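PvdO (Pseudomonas aeruginosa, PDB 5HHA) probably acts in maturation of a chromophore in the periplasm, has a fold related to formylglycine-generating enzymes, and binds a calcium ion. Local coordinates at residues 255-258 with 259-262; 110-114 with 115-119. All blocks are in the same frame, centred on the assembly; numbering follows the deposited sequence. Where two conformers were deposited one is given.

How the contacts relate
Both contacts are local turns in long loops of one domain related to the sulfatase-modifying factors, a fold with little regular secondary structure. They come in series along the chain: contact 2, residues 110-119, lies between helices 86-96 and 131-145, and contact 1, residues 255-262, lies between strands 247-251 and 266-269, which pair antiparallel in the mixed sheet. Their centres are about 22 Å apart, and their nearest atoms stay about 8 Å from each other without touching. The loop of contact 1 packs on a calcium-binding residue, Thr187, whereas that of contact 2 lies away from the metal site and is cross-linked by the Cys111-Cys128 disulfide.

Contact 1 of 2, residues 255-258 with 259-262; sequences GEPP and IFSR
Pro257 and Phe260 meet at a short 3-10 turn that begins before Ile259, in the loop joining strands 247-251 and 266-269. Two successive backbone bonds between residues three apart define it. Phe260 N donates to Pro257 O at 3.2 Å, and Ser261 N to Pro258 O at 2.9 Å.

Apolar packing gathers round the Phe260 ring. CG of Pro257 lies 3.7 Å from CD2 of Phe260, approaching the ring obliquely. Over the centre of one ring face sits CG2 of Ile259, 3.7 Å above the plane. The same methyl also reaches Pro257 CG at 4.1 Å, so proline, isoleucine and phenylalanine form one small cluster.

Polar side chains frame this cluster. The Glu256 chain bends at chi2 (-76°), which turns its carboxylate back toward the ring and brings OE1 to 3.6 Å from CD2 of Phe260. Buried Ser261 hydrogen-bonds through OG with His214 O and Asn252 ND2, and its side chain also touches Thr187, a calcium ligand. The turn therefore packs directly against the metal-binding loop, although it supplies no ligand itself. Arg262, also buried, forms salt bridges from its terminal nitrogens to Glu58 and Glu65, tying the turn to residues far earlier in the sequence. The NE-H of the same guanidinium faces back into the turn: NE donates to Ile259 O at 2.8 Å, nearly along the C=O axis and within 6° of the guanidinium plane.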
ATOM      1  N   GLY A 255     -13.498  -0.328  -4.492  1.00  7.77           N
ATOM      2  CA  GLY A 255     -14.806   0.285  -4.463  1.00  8.13           C
ATOM      3  C   GLY A 255     -14.833   1.782  -4.708  1.00  8.64           C
ATOM      4  O   GLY A 255     -15.906   2.381  -4.692  1.00  9.35           O
ATOM      5  N   GLU A 256     -13.685   2.383  -4.965  1.00  7.85           N
ATOM      6  CA  GLU A 256     -13.549   3.829  -4.986  1.00  6.95           C
ATOM      7  C   GLU A 256     -13.252   4.350  -6.376  1.00  7.80           C
ATOM      8  O   GLU A 256     -12.685   3.661  -7.218  1.00  8.39           O
ATOM      9  CB  GLU A 256     -12.383   4.216  -4.079  1.00  8.37           C
ATOM     10  CG  GLU A 256     -12.614   3.941  -2.605  1.00 10.84           C
ATOM     11  CD  GLU A 256     -13.519   4.924  -1.937  1.00 12.37           C
ATOM     12  OE1 GLU A 256     -13.220   6.152  -1.965  1.00 11.60           O
ATOM     13  OE2 GLU A 256     -14.514   4.428  -1.334  1.00 13.65           O
ATOM     14  N   PRO A 257     -13.624   5.611  -6.628  1.00  8.55           N
ATOM     15  CA  PRO A 257     -13.365   6.198  -7.944  1.00  8.23           C
ATOM     16  C   PRO A 257     -11.883   6.548  -8.148  1.00  8.97           C
ATOM     17  O   PRO A 257     -11.167   6.767  -7.154  1.00  7.80           O
ATOM     18  CB  PRO A 257     -14.254   7.440  -7.931  1.00  9.88           C
ATOM     19  CG  PRO A 257     -14.342   7.821  -6.472  1.00  9.29           C
ATOM     20  CD  PRO A 257     -14.370   6.513  -5.727  1.00  9.05           C
ATOM     21  N   PRO A 258     -11.415   6.628  -9.391  1.00  7.73           N
ATOM     22  CA  PRO A 258      -9.980   6.803  -9.665  1.00  8.24           C
ATOM     23  C   PRO A 258      -9.430   8.185  -9.317  1.00  7.77           C
ATOM     24  O   PRO A 258      -8.227   8.340  -9.241  1.00  8.39           O
ATOM     25  CB  PRO A 258      -9.873   6.529 -11.157  1.00  9.14           C
ATOM     26  CG  PRO A 258     -11.249   6.837 -11.704  1.00 10.62           C
ATOM     27  CD  PRO A 258     -12.200   6.412 -10.627  1.00  9.02           C
ATOM     28  N   ILE A 259     -10.286   9.157  -9.029  1.00  7.78           N
ATOM     29  CA  ILE A 259      -9.816  10.454  -8.576  1.00  8.33           C
ATOM     30  C   ILE A 259      -9.037  10.312  -7.263  1.00  8.84           C
ATOM     31  O   ILE A 259      -8.195  11.150  -6.946  1.00  9.89           O
ATOM     32  CB  ILE A 259     -11.030  11.441  -8.420  1.00  9.25           C
ATOM     33  CG1 ILE A 259     -10.597  12.896  -8.355  1.00 10.26           C
ATOM     34  CG2 ILE A 259     -11.894  11.054  -7.271  1.00 10.08           C
ATOM     35  CD1 ILE A 259     -10.011  13.436  -9.625  1.00 11.04           C
ATOM     36  N   PHE A 260      -9.278   9.228  -6.516  1.00  7.66           N
ATOM     37  CA  PHE A 260      -8.528   8.977  -5.283  1.00  7.60           C
ATOM     38  C   PHE A 260      -7.353   8.025  -5.477  1.00  8.70           C
ATOM     39  O   PHE A 260      -6.670   7.704  -4.504  1.00  8.67           O
ATOM     40  CB  PHE A 260      -9.466   8.471  -4.191  1.00  7.78           C
ATOM     41  CG  PHE A 260     -10.605   9.396  -3.906  1.00  8.81           C
ATOM     42  CD1 PHE A 260     -10.381  10.726  -3.631  1.00 10.44           C
ATOM     43  CD2 PHE A 260     -11.910   8.949  -3.905  1.00  9.36           C
ATOM     44  CE1 PHE A 260     -11.433  11.592  -3.383  1.00 11.97           C
ATOM     45  CE2 PHE A 260     -12.956   9.807  -3.649  1.00 10.31           C
ATOM     46  CZ  PHE A 260     -12.716  11.133  -3.377  1.00 11.17           C
ATOM     47  N   SER A 261      -7.065   7.639  -6.721  1.00  7.27           N
ATOM     48  CA  SER A 261      -5.951   6.760  -7.026  1.00  8.18           C
ATOM     49  C   SER A 261      -4.651   7.500  -7.279  1.00  7.58           C
ATOM     50  O   SER A 261      -3.594   6.867  -7.432  1.00  8.41           O
ATOM     51  CB  SER A 261      -6.269   5.923  -8.263  1.00  8.36           C
ATOM     52  OG  SER A 261      -7.218   4.909  -7.965  1.00  8.49           O
ATOM     53  N   ARG A 262      -4.706   8.828  -7.288  1.00  7.29           N
ATOM     54  CA  ARG A 262      -3.535   9.647  -7.572  1.00  7.94           C
ATOM     55  C   ARG A 262      -2.433   9.336  -6.561  1.00  6.89           C
ATOM     56  O   ARG A 262      -2.721   9.075  -5.384  1.00  7.97           O
ATOM     57  CB  ARG A 262      -3.927  11.117  -7.444  1.00  7.36           C
ATOM     58  CG  ARG A 262      -5.058  11.558  -8.361  1.00  7.44           C
ATOM     59  CD  ARG A 262      -5.600  12.962  -8.049  1.00  7.48           C
ATOM     60  NE  ARG A 262      -6.076  13.007  -6.679  1.00  7.94           N
ATOM     61  CZ  ARG A 262      -5.440  13.534  -5.644  1.00  7.20           C
ATOM     62  NH1 ARG A 262      -4.367  14.308  -5.803  1.00  8.65           N
ATOM     63  NH2 ARG A 262      -5.936  13.380  -4.444  1.00  8.10           N
TER

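Contact 2 of 2, residues 110-114 with 115-119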
ATOM      1  N   GLU A 110     -18.598  -7.466   5.965  1.00 18.18           N
ATOM      2  CA  GLU A 110     -17.976  -8.031   7.167  1.00 16.44           C
ATOM      3  C   GLU A 110     -16.624  -8.702   6.888  1.00 14.45           C
ATOM      4  O   GLU A 110     -16.405  -9.289   5.842  1.00 16.26           O
ATOM      5  CB  GLU A 110     -18.922  -9.039   7.836  1.00 18.62           C
ATOM      6  CG  GLU A 110     -20.200  -8.401   8.419  1.00 22.47           C
ATOM      7  CD  GLU A 110     -21.330  -8.321   7.407  1.00 22.80           C
ATOM      8  OE1 GLU A 110     -21.156  -8.817   6.278  1.00 22.85           O
ATOM      9  OE2 GLU A 110     -22.406  -7.798   7.763  1.00 38.33           O
ATOM     10  N   CYS A 111     -15.730  -8.589   7.874  1.00 13.60           N
ATOM     11  CA  CYS A 111     -14.461  -9.290   7.930  1.00 12.22           C
ATOM     12  C   CYS A 111     -14.576 -10.350   8.997  1.00 13.96           C
ATOM     13  O   CYS A 111     -14.850 -10.023  10.148  1.00 15.02           O
ATOM     14  CB  CYS A 111     -13.315  -8.339   8.321  1.00 11.36           C
ATOM     15  SG  CYS A 111     -12.794  -7.222   6.985  1.00 12.36           S
ATOM     16  N   ILE A 112     -14.363 -11.602   8.616  1.00 13.62           N
ATOM     17  CA  ILE A 112     -14.481 -12.711   9.567  1.00 14.01           C
ATOM     18  C   ILE A 112     -13.172 -13.485   9.533  1.00 14.39           C
ATOM     19  O   ILE A 112     -12.832 -14.145   8.539  1.00 13.85           O
ATOM     20  CB  ILE A 112     -15.691 -13.631   9.253  1.00 17.40           C
ATOM     21  CG1 ILE A 112     -17.016 -12.890   9.443  1.00 26.59           C
ATOM     22  CG2 ILE A 112     -15.697 -14.829  10.190  1.00 18.97           C
ATOM     23  CD1 ILE A 112     -17.400 -11.974   8.347  1.00 34.08           C
ATOM     24  N   ALA A 113     -12.405 -13.334  10.606  1.00 15.22           N
ATOM     25  CA  ALA A 113     -11.150 -14.033  10.793  1.00 16.12           C
ATOM     26  C   ALA A 113     -10.220 -13.850   9.594  1.00 15.51           C
ATOM     27  O   ALA A 113      -9.515 -14.765   9.198  1.00 17.28           O
ATOM     28  CB  ALA A 113     -11.402 -15.527  11.071  1.00 19.86           C
ATOM     29  N   GLY A 114     -10.199 -12.643   9.040  1.00 14.73           N
ATOM     30  CA  GLY A 114      -9.318 -12.319   7.939  1.00 13.54           C
ATOM     31  C   GLY A 114      -9.943 -12.436   6.569  1.00 12.27           C
ATOM     32  O   GLY A 114      -9.327 -12.030   5.578  1.00 13.27           O
ATOM     33  N   LYS A 115     -11.144 -12.993   6.481  1.00 12.51           N
ATOM     34  CA  LYS A 115     -11.766 -13.216   5.186  0.51 13.29           C
ATOM     35  C   LYS A 115     -12.857 -12.206   4.900  1.00 12.18           C
ATOM     36  O   LYS A 115     -13.728 -11.990   5.730  1.00 11.95           O
ATOM     37  CB  LYS A 115     -12.389 -14.615   5.110  0.51 16.29           C
ATOM     38  CG  LYS A 115     -11.393 -15.760   5.137  0.51 18.53           C
ATOM     39  CD  LYS A 115     -10.411 -15.738   3.967  0.51 24.67           C
ATOM     40  CE  LYS A 115     -11.057 -16.128   2.645  0.51 21.36           C
ATOM     41  NZ  LYS A 115     -10.013 -16.414   1.601  0.51 22.39           N
ATOM     42  N   PRO A 116     -12.816 -11.613   3.700  1.00 10.34           N
ATOM     43  CA  PRO A 116     -13.899 -10.729   3.275  1.00 10.32           C
ATOM     44  C   PRO A 116     -15.105 -11.547   2.810  1.00 11.81           C
ATOM     45  O   PRO A 116     -15.018 -12.780   2.736  1.00 13.60           O
ATOM     46  CB  PRO A 116     -13.263  -9.986   2.107  1.00 10.35           C
ATOM     47  CG  PRO A 116     -12.402 -11.018   1.474  1.00  9.75           C
ATOM     48  CD  PRO A 116     -11.851 -11.850   2.612  1.00 11.93           C
ATOM     49  N   ARG A 117     -16.190 -10.891   2.437  1.00  9.97           N
ATOM     50  CA  ARG A 117     -17.395 -11.598   1.988  0.64 11.49           C
ATOM     51  C   ARG A 117     -17.309 -11.963   0.511  1.00 13.06           C
ATOM     52  O   ARG A 117     -17.969 -12.904   0.065  1.00 13.85           O
ATOM     53  CB  ARG A 117     -18.637 -10.749   2.191  0.64 12.89           C
ATOM     54  CG  ARG A 117     -18.988 -10.470   3.651  0.64 16.06           C
ATOM     55  CD  ARG A 117     -19.052 -11.739   4.477  0.64 26.78           C
ATOM     56  NE  ARG A 117     -17.737 -12.103   4.989  0.64 15.40           N
ATOM     57  CZ  ARG A 117     -17.348 -13.339   5.293  0.64 24.63           C
ATOM     58  NH1 ARG A 117     -18.170 -14.362   5.155  0.64 20.48           N
ATOM     59  NH2 ARG A 117     -16.127 -13.554   5.744  0.64 27.01           N
ATOM     60  N   TYR A 118     -16.533 -11.222  -0.269  1.00 12.50           N
ATOM     61  CA  TYR A 118     -16.387 -11.484  -1.687  1.00 12.47           C
ATOM     62  C   TYR A 118     -15.421 -12.620  -1.935  1.00 11.15           C
ATOM     63  O   TYR A 118     -14.600 -12.974  -1.101  1.00 11.91           O
ATOM     64  CB  TYR A 118     -15.980 -10.208  -2.448  1.00 12.06           C
ATOM     65  CG  TYR A 118     -14.700  -9.535  -1.950  1.00  9.99           C
ATOM     66  CD1 TYR A 118     -13.465 -10.102  -2.170  1.00 10.34           C
ATOM     67  CD2 TYR A 118     -14.748  -8.313  -1.303  1.00 11.01           C
ATOM     68  CE1 TYR A 118     -12.301  -9.499  -1.732  1.00  8.63           C
ATOM     69  CE2 TYR A 118     -13.567  -7.681  -0.875  1.00  8.74           C
ATOM     70  CZ  TYR A 118     -12.363  -8.282  -1.094  1.00  9.45           C
ATOM     71  OH  TYR A 118     -11.171  -7.715  -0.644  1.00  8.78           O
ATOM     72  N   GLN A 119     -15.528 -13.212  -3.121  1.00 11.63           N
ATOM     73  CA  GLN A 119     -14.630 -14.284  -3.481  1.00 11.78           C
ATOM     74  C   GLN A 119     -13.189 -13.781  -3.497  1.00 11.71           C
ATOM     75  O   GLN A 119     -12.881 -12.766  -4.120  1.00 11.34           O
ATOM     76  CB  GLN A 119     -15.015 -14.848  -4.851  1.00 13.12           C
ATOM     77  CG  GLN A 119     -16.368 -15.566  -4.833  1.00 15.47           C
ATOM     78  CD  GLN A 119     -16.864 -16.002  -6.191  1.00 16.68           C
ATOM     79  OE1 GLN A 119     -18.065 -15.901  -6.493  1.00 26.34           O
ATOM     80  NE2 GLN A 119     -15.996 -16.516  -6.971  1.00 18.04           N
TER
HETATM   81  O   HOH W   1     -16.369  -8.223   3.142  1.00 14.03           O
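Ile112 and Lys115 close a type I' beta turn, pairing as a single antiparallel hydrogen-bonded bridge. Ile112 N donates to Lys115 O at 3.0 Å, and Lys115 N returns a bond to Ile112 O at 2.9 Å. At the turn Gly114 has phi 96°, where a side chain would jam against the preceding carbonyl.

The tight part lies where Arg117, in the conformer described, folds back against this hairpin. Bends at chi2 (-52°) and chi3 (86°) set one face of its guanidinium against Ile112, whose CD1 sits 3.1 Å from the plane, toward the rim. Two carbonyls grip the edge of the group: NE donates to Glu110 O at 3.2 Å and NH2 to Lys115 O at 2.9 Å. Ile112 N and Arg117 NH2 reach Lys115 O from opposite faces of its plane. Glu110 O also accepts from a water that bridges to Arg117 N. A second Arg117 conformer makes this grip less than permanent.

On the looser side, exposed Lys115 also adopts two conformers; its NZ hydrogen-bonds Gln120 OE1. Beyond the turn, the Cys111-Cys128 disulfide cross-links the loop between helices 86-96 and 131-145 to its own last residues, just before the second helix.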